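Cellulase (Xanthomonas axonopodis pv. citri, PDB 5HOS) probably hydrolyses internal beta-1,4-glucosidic bonds of cellulose and related glucans, as an endoglucanase of glycoside hydrolase family 5. Local coordinates at residues Q98-A103 with K147-V152; A118-H123 with T128-S133; Y224-H229 with T257-L262. All blocks are in the same frame, centred on the assembly; numbering follows the deposited sequence.

Contact 1: Q98-A103 with K147-V152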
loop_
_atom_site.group_PDB
_atom_site.type_symbol
_atom_site.label_atom_id
_atom_site.label_comp_id
_atom_site.label_asym_id
_atom_site.label_seq_id
_atom_site.Cartn_x
_atom_site.Cartn_y
_atom_site.Cartn_z
ATOM N N GLN A 98 -8.981 -1.056 -16.339
ATOM C CA GLN A 98 -10.107 -0.137 -16.186
ATOM C C GLN A 98 -9.925 0.784 -14.973
ATOM O O GLN A 98 -10.273 1.963 -15.036
ATOM C CB GLN A 98 -11.427 -0.897 -16.030
ATOM C CG GLN A 98 -12.661 -0.014 -16.201
ATOM C CD GLN A 98 -12.804 0.543 -17.618
ATOM O OE1 GLN A 98 -12.652 -0.182 -18.596
ATOM N NE2 GLN A 98 -13.106 1.831 -17.730
ATOM N N ALA A 99 -9.435 0.225 -13.867
ATOM C CA ALA A 99 -9.143 0.997 -12.664
ATOM C C ALA A 99 -8.116 2.082 -12.958
ATOM O O ALA A 99 -8.314 3.230 -12.579
ATOM C CB ALA A 99 -8.655 0.095 -11.533
ATOM N N VAL A 100 -7.045 1.718 -13.660
ATOM C CA VAL A 100 -6.019 2.690 -14.074
ATOM C C VAL A 100 -6.620 3.777 -14.977
ATOM O O VAL A 100 -6.340 4.963 -14.782
ATOM C CB VAL A 100 -4.810 1.994 -14.753
ATOM C CG1 VAL A 100 -3.846 3.005 -15.366
ATOM C CG2 VAL A 100 -4.065 1.123 -13.748
ATOM N N ALA A 101 -7.440 3.377 -15.951
ATOM C CA ALA A 101 -8.110 4.342 -16.830
ATOM C C ALA A 101 -9.043 5.272 -16.047
ATOM O O ALA A 101 -9.009 6.480 -16.228
ATOM C CB ALA A 101 -8.864 3.624 -17.940
ATOM N N ASN A 102 -9.845 4.698 -15.148
ATOM C CA ASN A 102 -10.712 5.484 -14.279
ATOM C C ASN A 102 -9.926 6.489 -13.434
ATOM O O ASN A 102 -10.323 7.647 -13.313
ATOM C CB ASN A 102 -11.515 4.575 -13.338
ATOM C CG ASN A 102 -12.616 3.800 -14.046
ATOM O OD1 ASN A 102 -13.024 4.132 -15.147
ATOM N ND2 ASN A 102 -13.110 2.757 -13.390
ATOM N N ALA A 103 -8.798 6.044 -12.883
ATOM C CA ALA A 103 -7.939 6.906 -12.085
ATOM C C ALA A 103 -7.371 8.038 -12.931
ATOM O O ALA A 103 -7.396 9.200 -12.511
ATOM C CB ALA A 103 -6.813 6.106 -11.468
ATOM N N LYS A 147 4.050 -1.246 -18.501
ATOM C CA LYS A 147 5.448 -0.812 -18.691
ATOM C C LYS A 147 5.578 0.688 -18.852
ATOM O O LYS A 147 5.120 1.262 -19.839
ATOM C CB LYS A 147 6.084 -1.506 -19.900
ATOM C CG LYS A 147 7.559 -1.141 -20.109
ATOM C CD LYS A 147 8.189 -1.954 -21.229
ATOM C CE LYS A 147 9.537 -1.382 -21.631
ATOM N NZ LYS A 147 10.240 -2.297 -22.578
ATOM N N SER A 148 6.195 1.302 -17.855
ATOM C CA SER A 148 6.561 2.709 -17.863
ATOM C C SER A 148 5.372 3.672 -17.983
ATOM O O SER A 148 5.532 4.815 -18.387
ATOM C CB SER A 148 7.608 2.980 -18.953
ATOM O OG SER A 148 8.727 2.149 -18.772
ATOM N N ASP A 149 4.191 3.211 -17.595
ATOM C CA ASP A 149 3.022 4.047 -17.538
ATOM C C ASP A 149 3.135 4.819 -16.231
ATOM O O ASP A 149 3.019 4.246 -15.156
ATOM C CB ASP A 149 1.766 3.176 -17.574
ATOM C CG ASP A 149 0.479 3.985 -17.552
ATOM O OD1 ASP A 149 0.473 5.111 -17.030
ATOM O OD2 ASP A 149 -0.547 3.478 -18.056
ATOM N N ASN A 150 3.353 6.125 -16.329
ATOM C CA ASN A 150 3.629 6.942 -15.146
ATOM C C ASN A 150 2.464 7.041 -14.153
ATOM O O ASN A 150 2.678 7.408 -13.008
ATOM C CB ASN A 150 4.112 8.333 -15.553
ATOM C CG ASN A 150 4.850 9.045 -14.430
ATOM O OD1 ASN A 150 5.831 8.523 -13.878
ATOM N ND2 ASN A 150 4.377 10.238 -14.073
ATOM N N ALA A 151 1.250 6.688 -14.567
ATOM C CA ALA A 151 0.130 6.624 -13.615
ATOM C C ALA A 151 0.169 5.416 -12.691
ATOM O O ALA A 151 -0.546 5.411 -11.696
ATOM C CB ALA A 151 -1.197 6.639 -14.344
ATOM N N VAL A 152 0.959 4.391 -13.029
ATOM C CA VAL A 152 0.902 3.105 -12.339
ATOM C C VAL A 152 2.138 2.904 -11.481
ATOM O O VAL A 152 3.270 2.994 -11.969
ATOM C CB VAL A 152 0.756 1.940 -13.335
ATOM C CG1 VAL A 152 0.537 0.621 -12.610
ATOM C CG2 VAL A 152 -0.413 2.207 -14.277
#
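A single methyl, V152 CG2, meets both methyls of V100, and this valine pair carries most of the contact between 98-103 and 147-152. The place is the end of the (beta/alpha)8 barrel where strand 152-155 begins: V100 sits on helix 90-105, V152 opens that strand, and residues 147-151 form the loop leading into it. V152 CG2 lies 3.7 Å from V100 CG1 and 3.8 Å from V100 CG2, so it faces the fork between them rather than one branch. The two side chains cross at about a right angle. V100 CG1 stands anti to the backbone N (chi1 172°), which turns the fork to the loop, and F146 packs on both valines.

Beside the apolar pair is a carboxylate: V100 CG1 comes within 4.3 Å of D149 OD2, a distance of loose packing. That oxygen has its polar partner in K104, farther along the same helix, so a salt bridge joins the same two elements as the methyls do. The loop's shape is fixed locally. V152 N bonds to D149 O at 3.0 Å, closing a type I turn, while the other carboxylate oxygen forms an Asx turn: A151 N gives its hydrogen to D149 OD1 over 3.0 Å, approaching on the anti side, 26° out of the carboxylate plane.

Contact 2: A118-H123 with T128-S133; sequences AKYYGH and TKVPIS
H123 lays its ring against K129 and its CB against V130. It closes a two-residue beta hairpin: Y120 N bonds to H123 O and H123 N to Y120 O, framing a type I' turn with Y121 and G122 at its corners. The hairpin belongs to the long connection between barrel strand 109-114 and helix 132-145, on the side of the barrel where the strands have their C-terminal ends, the side that carries the active site in family 5 enzymes.

From the backbone outward, H123 CB first touches V130 CG2 at 3.6 Å. The next atom, CG, comes under the lysine, with K129 CG 3.7 Å away. ND1 and CD2, on the two sides of the ring, are nearly as close to that same methylene, and CE1 and NE2 at the far end only slightly farther from it. Such even spacing marks a CH-pi contact over the face: K129 CG lies 3.8 Å from the H123 ring centroid and 14° off the ring normal. K129 CG reaches this position by standing anti to the lysine backbone N (chi1 -175°); a bend at chi2 (73°) then carries the rest of the chain past the ring, with K129 NZ not in contact with H123 NE2.

Both V130 methyls also reach Y120: CG1 and CG2 each lie 4.0 Å from Y120 CB, and CG2 stands at the edge of the Y120 ring, near its plane. That ring is held from other directions too: the W77 ring meets it, Y120 OH bonds to Q81 O, and Y121 CD2 lies 3.6 Å above its plane, over the centre.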
loop_
_atom_site.group_PDB
_atom_site.type_symbol
_atom_site.label_atom_id
_atom_site.label_comp_id
_atom_site.label_asym_id
_atom_site.label_seq_id
_atom_site.Cartn_x
_atom_site.Cartn_y
_atom_site.Cartn_z
ATOM N N ALA A 118 2.926 -12.051 1.398
ATOM C CA ALA A 118 4.022 -12.882 0.887
ATOM C C ALA A 118 3.667 -14.369 0.750
ATOM O O ALA A 118 4.536 -15.231 0.859
ATOM C CB ALA A 118 5.292 -12.685 1.714
ATOM N N LYS A 119 2.392 -14.644 0.483
ATOM C CA LYS A 119 1.906 -15.993 0.274
ATOM C C LYS A 119 1.173 -16.118 -1.066
ATOM O O LYS A 119 0.543 -15.167 -1.543
ATOM C CB LYS A 119 0.976 -16.410 1.415
ATOM C CG LYS A 119 1.708 -16.623 2.727
ATOM C CD LYS A 119 0.742 -16.978 3.848
ATOM C CE LYS A 119 1.481 -17.617 5.015
ATOM N NZ LYS A 119 0.871 -17.222 6.309
ATOM N N TYR A 120 1.279 -17.307 -1.651
ATOM C CA TYR A 120 0.553 -17.693 -2.858
ATOM C C TYR A 120 -0.128 -19.013 -2.539
ATOM O O TYR A 120 0.549 -19.995 -2.225
ATOM C CB TYR A 120 1.536 -17.839 -4.012
ATOM C CG TYR A 120 0.912 -18.077 -5.363
ATOM C CD1 TYR A 120 0.026 -17.151 -5.925
ATOM C CD2 TYR A 120 1.224 -19.218 -6.096
ATOM C CE1 TYR A 120 -0.542 -17.366 -7.175
ATOM C CE2 TYR A 120 0.678 -19.435 -7.346
ATOM C CZ TYR A 120 -0.204 -18.510 -7.885
ATOM O OH TYR A 120 -0.763 -18.759 -9.119
ATOM N N TYR A 121 -1.460 -19.016 -2.584
ATOM C CA TYR A 121 -2.295 -20.125 -2.098
ATOM C C TYR A 121 -1.859 -20.614 -0.708
ATOM O O TYR A 121 -1.768 -21.822 -0.455
ATOM C CB TYR A 121 -2.317 -21.286 -3.113
ATOM C CG TYR A 121 -3.059 -20.987 -4.402
ATOM C CD1 TYR A 121 -4.441 -21.111 -4.475
ATOM C CD2 TYR A 121 -2.373 -20.579 -5.551
ATOM C CE1 TYR A 121 -5.128 -20.845 -5.651
ATOM C CE2 TYR A 121 -3.046 -20.312 -6.734
ATOM C CZ TYR A 121 -4.421 -20.450 -6.786
ATOM O OH TYR A 121 -5.101 -20.186 -7.955
ATOM N N GLY A 122 -1.571 -19.662 0.181
ATOM C CA GLY A 122 -1.186 -19.956 1.558
ATOM C C GLY A 122 0.267 -20.316 1.829
ATOM O O GLY A 122 0.649 -20.456 2.986
ATOM N N HIS A 123 1.088 -20.437 0.783
ATOM C CA HIS A 123 2.485 -20.847 0.921
ATOM C C HIS A 123 3.383 -19.642 0.744
ATOM O O HIS A 123 3.219 -18.872 -0.206
ATOM C CB HIS A 123 2.829 -21.882 -0.136
ATOM C CG HIS A 123 2.045 -23.145 -0.003
ATOM N ND1 HIS A 123 2.416 -24.160 0.848
ATOM C CD2 HIS A 123 0.901 -23.549 -0.601
ATOM C CE1 HIS A 123 1.534 -25.140 0.767
ATOM N NE2 HIS A 123 0.603 -24.792 -0.103
ATOM N N THR A 128 9.693 -24.258 -0.832
ATOM C CA THR A 128 9.893 -25.115 -2.003
ATOM C C THR A 128 8.659 -25.059 -2.918
ATOM O O THR A 128 8.796 -25.083 -4.132
ATOM C CB THR A 128 10.259 -26.560 -1.608
ATOM O OG1 THR A 128 9.273 -27.085 -0.720
ATOM C CG2 THR A 128 11.609 -26.580 -0.909
ATOM N N LYS A 129 7.469 -24.922 -2.328
ATOM C CA LYS A 129 6.223 -24.792 -3.096
ATOM C C LYS A 129 6.156 -23.493 -3.924
ATOM O O LYS A 129 5.679 -23.517 -5.055
ATOM C CB LYS A 129 5.018 -24.883 -2.153
ATOM C CG LYS A 129 3.652 -24.893 -2.821
ATOM C CD LYS A 129 3.347 -26.205 -3.523
ATOM C CE LYS A 129 1.879 -26.255 -3.920
ATOM N NZ LYS A 129 1.501 -27.530 -4.583
ATOM N N VAL A 130 6.628 -22.379 -3.356
ATOM C CA VAL A 130 6.570 -21.063 -4.006
ATOM C C VAL A 130 7.971 -20.443 -4.016
ATOM O O VAL A 130 8.294 -19.599 -3.170
ATOM C CB VAL A 130 5.547 -20.127 -3.304
ATOM C CG1 VAL A 130 5.425 -18.778 -4.031
ATOM C CG2 VAL A 130 4.179 -20.792 -3.238
ATOM N N PRO A 131 8.825 -20.873 -4.965
ATOM C CA PRO A 131 10.160 -20.271 -5.021
ATOM C C PRO A 131 10.131 -18.816 -5.481
ATOM O O PRO A 131 9.138 -18.366 -6.060
ATOM C CB PRO A 131 10.918 -21.146 -6.025
ATOM C CG PRO A 131 9.878 -21.837 -6.822
ATOM C CD PRO A 131 8.654 -21.953 -5.957
ATOM N N ILE A 132 11.232 -18.107 -5.267
ATOM C CA ILE A 132 11.319 -16.684 -5.641
ATOM C C ILE A 132 10.915 -16.483 -7.110
ATOM O O ILE A 132 10.243 -15.502 -7.445
ATOM C CB ILE A 132 12.731 -16.097 -5.369
ATOM C CG1 ILE A 132 12.944 -15.734 -3.888
ATOM C CG2 ILE A 132 12.954 -14.794 -6.126
ATOM C CD1 ILE A 132 12.303 -16.607 -2.841
ATOM N N SER A 133 11.321 -17.419 -7.968
ATOM C CA SER A 133 10.966 -17.407 -9.389
ATOM C C SER A 133 9.468 -17.226 -9.641
ATOM O O SER A 133 9.081 -16.569 -10.594
ATOM C CB SER A 133 11.455 -18.694 -10.082
ATOM O OG SER A 133 10.795 -19.842 -9.564
#

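Contact 3: Y224-H229 with T257-L262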
loop_
_atom_site.group_PDB
_atom_site.type_symbol
_atom_site.label_atom_id
_atom_site.label_comp_id
_atom_site.label_asym_id
_atom_site.label_seq_id
_atom_site.Cartn_x
_atom_site.Cartn_y
_atom_site.Cartn_z
ATOM N N TYR A 224 12.348 4.136 -6.360
ATOM C CA TYR A 224 11.584 3.333 -5.407
ATOM C C TYR A 224 11.431 4.062 -4.091
ATOM O O TYR A 224 12.086 5.073 -3.844
ATOM C CB TYR A 224 12.273 1.981 -5.192
ATOM C CG TYR A 224 13.554 2.031 -4.375
ATOM C CD1 TYR A 224 14.753 2.491 -4.928
ATOM C CD2 TYR A 224 13.567 1.614 -3.052
ATOM C CE1 TYR A 224 15.926 2.522 -4.177
ATOM C CE2 TYR A 224 14.724 1.641 -2.298
ATOM C CZ TYR A 224 15.902 2.101 -2.860
ATOM O OH TYR A 224 17.033 2.111 -2.079
ATOM N N ALA A 225 10.533 3.555 -3.255
ATOM C CA ALA A 225 10.411 4.013 -1.883
ATOM C C ALA A 225 10.137 2.808 -1.011
ATOM O O ALA A 225 9.645 1.792 -1.492
ATOM C CB ALA A 225 9.293 5.038 -1.742
ATOM N N ILE A 226 10.493 2.938 0.261
ATOM C CA ILE A 226 10.223 1.914 1.259
ATOM C C ILE A 226 8.803 2.130 1.757
ATOM O O ILE A 226 8.450 3.218 2.208
ATOM C CB ILE A 226 11.212 1.999 2.442
ATOM C CG1 ILE A 226 12.665 1.890 1.950
ATOM C CG2 ILE A 226 10.901 0.932 3.489
ATOM C CD1 ILE A 226 12.977 0.636 1.152
ATOM N N GLU A 227 8.003 1.078 1.693
ATOM C CA GLU A 227 6.609 1.129 2.105
ATOM C C GLU A 227 6.526 0.724 3.557
ATOM O O GLU A 227 7.010 -0.342 3.921
ATOM C CB GLU A 227 5.771 0.180 1.261
ATOM C CG GLU A 227 4.334 0.028 1.755
ATOM C CD GLU A 227 3.431 -0.732 0.814
ATOM O OE1 GLU A 227 3.705 -0.752 -0.386
ATOM O OE2 GLU A 227 2.419 -1.301 1.280
ATOM N N ALA A 228 5.914 1.581 4.368
ATOM C CA ALA A 228 5.633 1.303 5.765
ATOM C C ALA A 228 4.155 1.487 6.047
ATOM O O ALA A 228 3.470 2.247 5.362
ATOM C CB ALA A 228 6.443 2.227 6.649
ATOM N N HIS A 229 3.655 0.751 7.037
ATOM C CA HIS A 229 2.286 0.897 7.509
ATOM C C HIS A 229 2.324 1.351 8.962
ATOM O O HIS A 229 3.263 1.031 9.688
ATOM C CB HIS A 229 1.544 -0.433 7.398
ATOM C CG HIS A 229 1.353 -0.911 5.991
ATOM N ND1 HIS A 229 0.605 -2.024 5.691
ATOM C CD2 HIS A 229 1.828 -0.453 4.807
ATOM C CE1 HIS A 229 0.611 -2.221 4.386
ATOM N NE2 HIS A 229 1.345 -1.278 3.825
ATOM N N THR A 257 11.808 7.350 10.251
ATOM C CA THR A 257 12.157 8.551 9.496
ATOM C C THR A 257 13.669 8.805 9.488
ATOM O O THR A 257 14.264 9.038 8.425
ATOM C CB THR A 257 11.370 9.768 10.025
ATOM O OG1 THR A 257 9.962 9.515 9.858
ATOM C CG2 THR A 257 11.736 11.027 9.275
ATOM N N GLU A 258 14.301 8.741 10.652
ATOM C CA GLU A 258 15.756 8.933 10.714
ATOM C C GLU A 258 16.522 7.769 10.046
ATOM O O GLU A 258 17.597 7.976 9.470
ATOM C CB GLU A 258 16.214 9.159 12.160
ATOM C CG GLU A 258 17.674 9.597 12.286
ATOM C CD GLU A 258 18.017 10.860 11.507
ATOM O OE1 GLU A 258 19.165 10.941 10.998
ATOM O OE2 GLU A 258 17.143 11.753 11.400
ATOM N N TRP A 259 15.970 6.558 10.122
ATOM C CA TRP A 259 16.534 5.407 9.408
ATOM C C TRP A 259 16.547 5.678 7.895
ATOM O O TRP A 259 17.562 5.435 7.234
ATOM C CB TRP A 259 15.750 4.112 9.711
ATOM C CG TRP A 259 16.338 2.903 9.034
ATOM C CD1 TRP A 259 17.310 2.077 9.522
ATOM C CD2 TRP A 259 16.002 2.402 7.734
ATOM N NE1 TRP A 259 17.601 1.091 8.606
ATOM C CE2 TRP A 259 16.812 1.264 7.502
ATOM C CE3 TRP A 259 15.086 2.798 6.744
ATOM C CZ2 TRP A 259 16.732 0.510 6.321
ATOM C CZ3 TRP A 259 15.013 2.051 5.564
ATOM C CH2 TRP A 259 15.837 0.921 5.366
ATOM N N LEU A 260 15.429 6.186 7.361
ATOM C CA LEU A 260 15.352 6.539 5.935
ATOM C C LEU A 260 16.437 7.550 5.567
ATOM O O LEU A 260 17.119 7.403 4.550
ATOM C CB LEU A 260 13.969 7.099 5.571
ATOM C CG LEU A 260 12.769 6.147 5.561
ATOM C CD1 LEU A 260 11.500 6.965 5.351
ATOM C CD2 LEU A 260 12.886 5.085 4.482
ATOM N N ARG A 261 16.600 8.552 6.426
ATOM C CA ARG A 261 17.566 9.633 6.202
ATOM C C ARG A 261 19.004 9.112 6.191
ATOM O O ARG A 261 19.772 9.422 5.282
ATOM C CB ARG A 261 17.385 10.722 7.268
ATOM C CG ARG A 261 18.022 12.060 6.933
ATOM C CD ARG A 261 17.554 13.154 7.888
ATOM N NE ARG A 261 16.202 13.632 7.564
ATOM C CZ ARG A 261 15.151 13.697 8.391
ATOM N NH1 ARG A 261 13.988 14.161 7.926
ATOM N NH2 ARG A 261 15.218 13.327 9.669
ATOM N N LEU A 262 19.355 8.306 7.192
ATOM C CA LEU A 262 20.691 7.702 7.271
ATOM C C LEU A 262 21.000 6.805 6.066
ATOM O O LEU A 262 22.106 6.856 5.523
ATOM C CB LEU A 262 20.845 6.916 8.587
ATOM C CG LEU A 262 22.083 6.041 8.826
ATOM C CD1 LEU A 262 23.387 6.816 8.671
ATOM C CD2 LEU A 262 22.002 5.410 10.209
#
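I226 is met by two neighbouring helix residues, L260 with a methyl and W259 with a ring edge. L260 CD2 lies 4.1 Å from I226 CB and equally far from CG1, so the methyl rests against the bond between them; the two side chains run past each other in opposite directions. W259 comes differently. Its CB does not point straight at the strand, but chi1 of -178° carries the indole across, and the six-membered ring presents CZ3 to I226 CG1 at 4.3 Å. CG1 stands near the indole plane, an approach to the edge and not over a face. The indole's rotation is further fixed by a hydrogen bond from NE1 to A211 O.

These residues join a strand and a helix of one beta-alpha-beta unit of the (beta/alpha)8 barrel, strand 224-231, helix 248-262 and strand 267-273. F256, one turn back on the helix, packs on I226 and A228, so alternate strand residues face the helix layer. E227, between them, points to the barrel interior instead. There E227 OE2 accepts from H229 NE2 at 2.8 Å with its anti lone pair, and the oxygen lies 14° out of the imidazole plane; it also pairs with R72 in a salt bridge. H229 ND1 in turn bonds to E159 OE2.

The helix's far side carries charges: R261 NH2 reaches E258 OE2 at 3.0 Å, on the syn side of the carboxylate, while R261 NE pairs with D296.

In the fold
Contacts 1 and 3 are both buried and join helices of the outer layer to barrel strands or the loops entering them, largely through aliphatic groups; contact 3 stays within one beta-alpha-beta unit, whereas contact 1 ties helix 90-105 to the start of strand 152-155. Contact 2 is only partly buried, its centre about 20 Å from the centre of the chain, and joins no barrel strand: a hairpin meets the approach to helix 132-145. Its chemistry is correspondingly mixed, with a CH-pi contact on exposed K129 beside buried V130. That helix leads to the loop of contact 1, yet the centres of contacts 1 and 2 are 27 Å apart, near opposite ends of the barrel.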